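Local structure of glycosyltransferase (duf1792) (Streptococcus sanguinis, 5V4A) at residues 178-183 / 201-206. The protein is the GT-D-fold part of a glycosyltransferase that binds UDP, in a longer protein probably tied to the accessory system exporting a serine-rich repeat cell wall protein. Numbering follows the deposited sequence.
Sequences SKLEAI and GPTAKV. With UDP (uridine-5'-diphosphate), chain C.
With its CG swung anti to the backbone N (chi1 172°), Leu180 holds out two methyl groups to helix 201-213, and Thr203 and Val206 answer with methyls that are themselves anti to their own backbone N. The fork of Leu180 spans one turn of that helix: CD1 meets CG2 of Thr203 at 4.0 Å as the two side chains slide past each other in opposite directions, while CD2 touches CG1 of Val206 at 3.8 Å, those side chains crossing at about a right angle. Branched residues suit this buried seam. Leucine reaches both partners from one backbone position, valine offers a compact methyl surface, and threonine turns its methyl to the contact while OG1 lies on another branch, beside its backbone N. Val206 also packs on Leu50 and Leu54 of helix 48-58.

The N-terminal end of the same helix and Lys205 serve the nucleotide. Gly201, whose positive phi (55°) a residue without a side chain accommodates easily, donates its N-H to O5' of UDP at 3.2 Å and a bent 141°. One turn on, Lys205 curls back through bends at chi2 and chi4, bringing NZ within 2.9 Å of the alpha-phosphate oxygen O2A of UDP. The chemistry is thus divided: apolar methyls join the starts of two helices that follow strands 165-171 and 195-199 of the parallel sheet, between which strand 142-148 runs, while a backbone N-H and a lysine hold the alpha-phosphate and its ester oxygen O5', the lysine lying between two anionic partners, O2A and, through a salt bridge, the carboxylate of Asp220.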
loop_
_atom_site.group_PDB
_atom_site.type_symbol
_atom_site.label_atom_id
_atom_site.label_comp_id
_atom_site.label_asym_id
_atom_site.label_seq_id
_atom_site.Cartn_x
_atom_site.Cartn_y
_atom_site.Cartn_z
ATOM N N SER A 178 21.750 22.915 15.376
ATOM C CA SER A 178 22.834 23.885 15.245
ATOM C C SER A 178 23.565 23.777 13.910
ATOM O O SER A 178 24.327 24.686 13.567
ATOM C CB SER A 178 23.837 23.734 16.395
ATOM O OG SER A 178 24.726 22.664 16.161
ATOM N N LYS A 179 23.352 22.701 13.151
ATOM C CA LYS A 179 23.989 22.524 11.852
ATOM C C LYS A 179 23.012 22.653 10.682
ATOM O O LYS A 179 23.365 22.290 9.564
ATOM C CB LYS A 179 24.692 21.165 11.804
ATOM C CG LYS A 179 26.033 21.161 12.533
ATOM C CD LYS A 179 26.842 19.914 12.238
ATOM C CE LYS A 179 28.147 19.896 13.043
ATOM N NZ LYS A 179 29.041 21.038 12.690
ATOM N N LEU A 180 21.832 23.241 10.906
ATOM C CA LEU A 180 20.765 23.228 9.900
ATOM C C LEU A 180 21.228 23.796 8.560
ATOM O O LEU A 180 20.982 23.200 7.501
ATOM C CB LEU A 180 19.549 24.016 10.404
ATOM C CG LEU A 180 18.424 24.239 9.378
ATOM C CD1 LEU A 180 17.739 22.924 9.031
ATOM C CD2 LEU A 180 17.399 25.239 9.891
ATOM N N GLU A 181 21.933 24.928 8.574
ATOM C CA GLU A 181 22.274 25.545 7.293
ATOM C C GLU A 181 23.297 24.708 6.546
ATOM O O GLU A 181 23.230 24.583 5.315
ATOM C CB GLU A 181 22.794 26.971 7.490
ATOM C CG GLU A 181 21.728 27.978 7.906
ATOM C CD GLU A 181 20.575 28.081 6.905
ATOM O OE1 GLU A 181 20.824 27.995 5.673
ATOM O OE2 GLU A 181 19.418 28.225 7.356
ATOM N N ALA A 182 24.216 24.079 7.276
ATOM C CA ALA A 182 25.188 23.190 6.649
ATOM C C ALA A 182 24.519 21.938 6.110
ATOM O O ALA A 182 24.904 21.433 5.049
ATOM C CB ALA A 182 26.289 22.819 7.644
ATOM N N ILE A 183 23.513 21.426 6.826
ATOM C CA ILE A 183 22.753 20.279 6.324
ATOM C C ILE A 183 22.024 20.662 5.044
ATOM O O ILE A 183 22.062 19.926 4.056
ATOM C CB ILE A 183 21.784 19.755 7.397
ATOM C CG1 ILE A 183 22.558 19.182 8.590
ATOM C CG2 ILE A 183 20.912 18.634 6.827
ATOM C CD1 ILE A 183 21.710 19.020 9.856
ATOM N N GLY A 201 14.378 14.254 14.073
ATOM C CA GLY A 201 13.734 14.916 15.186
ATOM C C GLY A 201 13.175 16.274 14.820
ATOM O O GLY A 201 12.646 16.472 13.715
ATOM N N PRO A 202 13.301 17.245 15.735
ATOM C CA PRO A 202 12.743 18.582 15.473
ATOM C C PRO A 202 13.410 19.304 14.308
ATOM O O PRO A 202 12.754 20.116 13.643
ATOM C CB PRO A 202 12.952 19.313 16.811
ATOM C CG PRO A 202 13.205 18.225 17.816
ATOM C CD PRO A 202 13.908 17.158 17.076
ATOM N N THR A 203 14.695 19.040 14.046
ATOM C CA THR A 203 15.364 19.629 12.890
ATOM C C THR A 203 14.753 19.137 11.579
ATOM O O THR A 203 14.728 19.881 10.589
ATOM C CB THR A 203 16.865 19.328 12.937
ATOM O OG1 THR A 203 17.391 19.746 14.205
ATOM C CG2 THR A 203 17.631 20.008 11.797
ATOM N N ALA A 204 14.247 17.905 11.552
ATOM C CA ALA A 204 13.601 17.418 10.336
ATOM C C ALA A 204 12.440 18.317 9.921
ATOM O O ALA A 204 12.189 18.502 8.720
ATOM C CB ALA A 204 13.113 15.978 10.534
ATOM N N LYS A 205 11.725 18.894 10.888
ATOM C CA LYS A 205 10.514 19.638 10.546
ATOM C C LYS A 205 10.857 20.968 9.892
ATOM O O LYS A 205 10.206 21.381 8.922
ATOM C CB LYS A 205 9.667 19.864 11.798
ATOM C CG LYS A 205 9.095 18.568 12.370
ATOM C CD LYS A 205 9.975 17.895 13.360
ATOM C CE LYS A 205 9.304 16.639 13.936
ATOM N NZ LYS A 205 9.417 15.357 13.148
ATOM N N VAL A 206 11.886 21.638 10.402
ATOM C CA VAL A 206 12.327 22.889 9.807
ATOM C C VAL A 206 12.997 22.630 8.471
ATOM O O VAL A 206 12.882 23.430 7.534
ATOM C CB VAL A 206 13.277 23.613 10.771
ATOM C CG1 VAL A 206 13.595 24.984 10.231
ATOM C CG2 VAL A 206 12.677 23.673 12.167
HETATM N N1 UDP C . 17.533 12.508 15.442
HETATM C C2 UDP C . 18.774 12.818 14.940
HETATM N N3 UDP C . 19.297 14.009 15.372
HETATM C C4 UDP C . 18.712 14.904 16.247
HETATM C C5 UDP C . 17.420 14.519 16.716
HETATM C C6 UDP C . 16.873 13.359 16.297
HETATM O O2 UDP C . 19.377 12.092 14.165
HETATM O O4 UDP C . 19.309 15.957 16.540
HETATM C "C1'" UDP C . 16.888 11.263 14.945
HETATM C "C2'" UDP C . 16.812 10.075 15.896
HETATM O "O2'" UDP C . 18.066 9.401 15.984
HETATM C "C3'" UDP C . 15.707 9.246 15.206
HETATM C "C4'" UDP C . 14.819 10.313 14.536
HETATM O "O4'" UDP C . 15.544 11.556 14.644
HETATM O "O3'" UDP C . 16.213 8.404 14.176
HETATM C "C5'" UDP C . 13.428 10.462 15.106
HETATM O "O5'" UDP C . 12.713 11.588 14.550
HETATM P PA UDP C . 11.297 12.009 15.113
HETATM O O1A UDP C . 11.412 12.535 16.541
HETATM O O2A UDP C . 10.689 12.910 14.103
HETATM O O3A UDP C . 10.467 10.604 15.203
HETATM P PB UDP C . 8.930 10.241 15.382
HETATM O O1B UDP C . 8.252 11.617 15.395
HETATM O O2B UDP C . 8.885 9.600 16.789
HETATM O O3B UDP C . 8.437 9.356 14.277
#